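Local structure of inositol monophosphatase family protein (Staphylococcus aureus, 5I3S) at residues S101-V115 against Q205-Y217. The protein probably hydrolyses phosphate monoesters of inositol or related sugars. Sequence-based numbering, arbitrary orientation.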
# COMPACT_ATOMS: atom_id res chain seq x y z
N SER A 101 2.78 12.19 -13.33
CA SER A 101 3.41 13.23 -12.51
C SER A 101 4.07 14.30 -13.37
O SER A 101 4.87 14.00 -14.23
CB SER A 101 4.50 12.61 -11.63
OG SER A 101 5.09 13.55 -10.72
N ILE A 102 3.80 15.56 -13.08
CA ILE A 102 4.33 16.68 -13.87
C ILE A 102 4.80 17.71 -12.89
O ILE A 102 4.03 18.14 -12.05
CB ILE A 102 3.24 17.32 -14.79
CG1 ILE A 102 3.01 16.43 -16.02
CG2 ILE A 102 3.61 18.72 -15.24
CD1 ILE A 102 1.87 16.85 -16.91
N GLY A 103 6.08 18.04 -12.97
CA GLY A 103 6.62 19.15 -12.23
C GLY A 103 7.03 20.20 -13.24
O GLY A 103 7.57 19.91 -14.33
N ILE A 104 6.76 21.44 -12.90
CA ILE A 104 7.12 22.52 -13.77
C ILE A 104 7.99 23.46 -13.02
O ILE A 104 7.65 23.89 -11.96
CB ILE A 104 5.90 23.25 -14.30
CG1 ILE A 104 5.11 22.28 -15.17
CG2 ILE A 104 6.34 24.52 -15.08
CD1 ILE A 104 3.79 22.87 -15.64
N TYR A 105 9.11 23.78 -13.63
CA TYR A 105 10.14 24.61 -13.00
C TYR A 105 10.47 25.77 -13.93
O TYR A 105 10.53 25.57 -15.14
CB TYR A 105 11.39 23.76 -12.73
CG TYR A 105 11.38 22.92 -11.44
CD1 TYR A 105 12.36 23.10 -10.48
CD2 TYR A 105 10.41 21.91 -11.20
CE1 TYR A 105 12.40 22.35 -9.31
CE2 TYR A 105 10.43 21.14 -10.02
CZ TYR A 105 11.43 21.37 -9.06
OH TYR A 105 11.55 20.66 -7.86
N ILE A 106 10.66 26.97 -13.37
CA ILE A 106 11.10 28.15 -14.17
C ILE A 106 12.46 28.67 -13.68
O ILE A 106 12.62 29.01 -12.51
CB ILE A 106 10.05 29.29 -14.18
CG1 ILE A 106 8.67 28.78 -14.63
CG2 ILE A 106 10.49 30.42 -15.11
CD1 ILE A 106 7.52 29.60 -14.06
N ASP A 107 13.43 28.71 -14.59
CA ASP A 107 14.80 29.16 -14.32
C ASP A 107 15.34 28.47 -13.10
O ASP A 107 15.87 29.13 -12.19
CB ASP A 107 14.87 30.70 -14.19
CG ASP A 107 14.66 31.41 -15.55
OD1 ASP A 107 15.43 31.16 -16.50
OD2 ASP A 107 13.71 32.21 -15.67
N GLY A 108 15.18 27.15 -13.06
CA GLY A 108 15.68 26.31 -11.96
C GLY A 108 14.79 26.21 -10.73
O GLY A 108 15.04 25.39 -9.86
N LYS A 109 13.72 27.01 -10.70
CA LYS A 109 12.92 27.20 -9.50
C LYS A 109 11.51 26.57 -9.66
O LYS A 109 10.87 26.76 -10.71
CB LYS A 109 12.84 28.71 -9.18
CG LYS A 109 13.77 29.18 -8.05
CD LYS A 109 13.05 29.26 -6.70
CE LYS A 109 13.94 28.96 -5.49
NZ LYS A 109 14.19 27.49 -5.32
N PRO A 110 11.04 25.81 -8.63
CA PRO A 110 9.70 25.21 -8.63
C PRO A 110 8.53 26.17 -8.88
O PRO A 110 8.38 27.13 -8.13
CB PRO A 110 9.57 24.65 -7.21
CG PRO A 110 10.96 24.45 -6.73
CD PRO A 110 11.80 25.48 -7.42
N TYR A 111 7.69 25.89 -9.87
CA TYR A 111 6.48 26.70 -10.13
C TYR A 111 5.23 25.92 -9.74
O TYR A 111 4.43 26.38 -8.95
CB TYR A 111 6.42 27.13 -11.60
CG TYR A 111 5.10 27.73 -12.12
CD1 TYR A 111 4.76 29.09 -11.90
CD2 TYR A 111 4.24 26.98 -12.90
CE1 TYR A 111 3.58 29.63 -12.41
CE2 TYR A 111 3.05 27.51 -13.41
CZ TYR A 111 2.71 28.84 -13.17
OH TYR A 111 1.49 29.35 -13.69
N ALA A 112 5.05 24.73 -10.30
CA ALA A 112 3.83 23.97 -10.04
C ALA A 112 4.12 22.47 -10.03
O ALA A 112 5.05 22.05 -10.71
CB ALA A 112 2.79 24.30 -11.12
N GLY A 113 3.33 21.70 -9.29
CA GLY A 113 3.37 20.25 -9.34
C GLY A 113 1.99 19.54 -9.39
O GLY A 113 0.97 20.04 -8.81
N PHE A 114 1.99 18.38 -10.06
CA PHE A 114 0.78 17.60 -10.34
C PHE A 114 1.05 16.11 -10.21
O PHE A 114 1.96 15.64 -10.86
CB PHE A 114 0.25 17.88 -11.77
CG PHE A 114 0.02 19.34 -12.08
CD1 PHE A 114 -1.21 19.93 -11.88
CD2 PHE A 114 1.06 20.14 -12.60
CE1 PHE A 114 -1.42 21.28 -12.18
CE2 PHE A 114 0.86 21.49 -12.90
CZ PHE A 114 -0.39 22.05 -12.69
N VAL A 115 0.28 15.39 -9.39
CA VAL A 115 0.27 13.91 -9.44
C VAL A 115 -1.18 13.41 -9.56
O VAL A 115 -2.02 13.67 -8.70
CB VAL A 115 1.17 13.17 -8.39
CG1 VAL A 115 2.13 14.07 -7.65
CG2 VAL A 115 0.45 12.35 -7.41
N GLN A 205 14.48 8.97 -9.83
CA GLN A 205 14.66 9.92 -10.88
C GLN A 205 13.86 11.21 -10.65
O GLN A 205 12.82 11.18 -9.99
CB GLN A 205 14.24 9.25 -12.18
CG GLN A 205 15.14 8.06 -12.54
CD GLN A 205 16.53 8.51 -13.04
OE1 GLN A 205 16.85 9.71 -13.10
NE2 GLN A 205 17.32 7.55 -13.45
N PRO A 206 14.33 12.35 -11.23
CA PRO A 206 13.70 13.64 -11.01
C PRO A 206 12.20 13.66 -11.34
O PRO A 206 11.42 14.34 -10.64
CB PRO A 206 14.44 14.59 -11.94
CG PRO A 206 15.57 13.84 -12.57
CD PRO A 206 15.54 12.43 -12.07
N TRP A 207 11.83 12.93 -12.39
CA TRP A 207 10.44 12.82 -12.82
C TRP A 207 9.54 12.02 -11.86
O TRP A 207 8.32 12.12 -11.95
CB TRP A 207 10.33 12.24 -14.25
CG TRP A 207 11.07 10.97 -14.50
CD1 TRP A 207 10.68 9.72 -14.16
CD2 TRP A 207 12.34 10.83 -15.16
NE1 TRP A 207 11.64 8.80 -14.56
CE2 TRP A 207 12.66 9.45 -15.18
CE3 TRP A 207 13.25 11.73 -15.73
CZ2 TRP A 207 13.84 8.96 -15.76
CZ3 TRP A 207 14.41 11.24 -16.31
CH2 TRP A 207 14.69 9.87 -16.32
N ASP A 208 10.13 11.27 -10.93
CA ASP A 208 9.32 10.65 -9.87
C ASP A 208 9.06 11.56 -8.64
O ASP A 208 8.07 11.37 -7.94
CB ASP A 208 9.94 9.34 -9.44
CG ASP A 208 10.03 8.31 -10.58
OD1 ASP A 208 11.13 7.73 -10.70
OD2 ASP A 208 9.08 8.13 -11.36
N PHE A 209 9.90 12.55 -8.38
CA PHE A 209 9.66 13.41 -7.26
C PHE A 209 9.28 14.82 -7.55
O PHE A 209 8.75 15.49 -6.66
CB PHE A 209 10.81 13.38 -6.26
CG PHE A 209 12.13 13.76 -6.83
CD1 PHE A 209 12.45 15.08 -7.07
CD2 PHE A 209 13.08 12.77 -7.09
CE1 PHE A 209 13.69 15.43 -7.54
CE2 PHE A 209 14.33 13.10 -7.59
CZ PHE A 209 14.63 14.44 -7.79
N ALA A 210 9.51 15.29 -8.77
CA ALA A 210 9.30 16.72 -9.08
C ALA A 210 7.91 17.23 -8.77
O ALA A 210 7.77 18.23 -8.09
CB ALA A 210 9.67 17.01 -10.51
N GLY A 211 6.88 16.55 -9.26
CA GLY A 211 5.48 16.98 -8.98
C GLY A 211 5.14 16.84 -7.54
O GLY A 211 4.68 17.80 -6.92
N GLY A 212 5.42 15.66 -6.97
CA GLY A 212 5.09 15.43 -5.59
C GLY A 212 5.68 16.44 -4.61
O GLY A 212 5.05 16.78 -3.58
N LEU A 213 6.91 16.86 -4.91
CA LEU A 213 7.68 17.75 -4.04
C LEU A 213 7.03 19.12 -3.85
O LEU A 213 7.06 19.67 -2.75
CB LEU A 213 9.08 17.93 -4.59
CG LEU A 213 10.18 17.72 -3.59
CD1 LEU A 213 10.14 16.35 -2.88
CD2 LEU A 213 11.48 17.89 -4.37
N VAL A 214 6.40 19.64 -4.89
CA VAL A 214 5.75 20.97 -4.83
C VAL A 214 4.57 20.92 -3.88
O VAL A 214 4.36 21.83 -3.05
CB VAL A 214 5.33 21.47 -6.25
CG1 VAL A 214 4.66 22.85 -6.20
CG2 VAL A 214 6.54 21.51 -7.18
N ILE A 215 3.82 19.82 -3.97
CA ILE A 215 2.65 19.55 -3.11
C ILE A 215 3.08 19.40 -1.64
O ILE A 215 2.55 20.04 -0.72
CB ILE A 215 1.85 18.31 -3.66
CG1 ILE A 215 1.25 18.63 -5.05
CG2 ILE A 215 0.74 17.90 -2.71
CD1 ILE A 215 1.00 17.45 -5.96
N LEU A 216 4.09 18.58 -1.43
CA LEU A 216 4.68 18.39 -0.11
C LEU A 216 5.06 19.71 0.51
O LEU A 216 4.75 19.96 1.65
CB LEU A 216 5.96 17.51 -0.25
CG LEU A 216 6.56 16.72 0.91
CD1 LEU A 216 8.04 16.97 1.12
CD2 LEU A 216 5.78 16.80 2.20
N TYR A 217 5.76 20.54 -0.23
CA TYR A 217 6.28 21.77 0.34
C TYR A 217 5.12 22.78 0.70
O TYR A 217 5.19 23.43 1.76
CB TYR A 217 7.38 22.38 -0.55
CG TYR A 217 8.79 21.71 -0.47
CD1 TYR A 217 9.30 21.09 0.71
CD2 TYR A 217 9.64 21.81 -1.55
O HOH W 1 6.17 13.34 -8.25
O HOH W 2 7.22 14.67 -12.05
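G113 and G211 meet where helix 206-217 lies across the hairpin of strands 101-106 and 109-115, their CA atoms 3.9 Å apart. Having no side chains, these two and G103 beside them let the helix backbone settle against the hairpin backbone, its axis 5.8 Å from that of either strand. G211 CA also lies 3.6 Å from I102 O.

Apolar side chains fill in around the glycines. V214 presses its branched end on G113 N, CG1 at 3.6 Å; chi1 180° sets CG1 anti to its own N and turns both methyls to the strand, where CG2 also reaches the A112 carbonyl carbon and P110 CB. I215 CD1 meets V115 CG1 at 3.9 Å, and the Y105 ring, with P110 CA over the centre of one face, meets A210 CB obliquely.

The polar link runs through two waters at S101 OG. One donates to OG and to D208 O and accepts from G212 N (2.8 Å), which the kink leaves without a helix bond; the other accepts from OG and donates to W207 O.

The helix start carries the family's WDxAG signature, and D208 beside D83 and D86 is consistent with its metal site. The helix covers one side of this mixed sheet, where V115 and I215 also touch helix 184-193; on the opposite face F114 and I104 pack on helix 2-24.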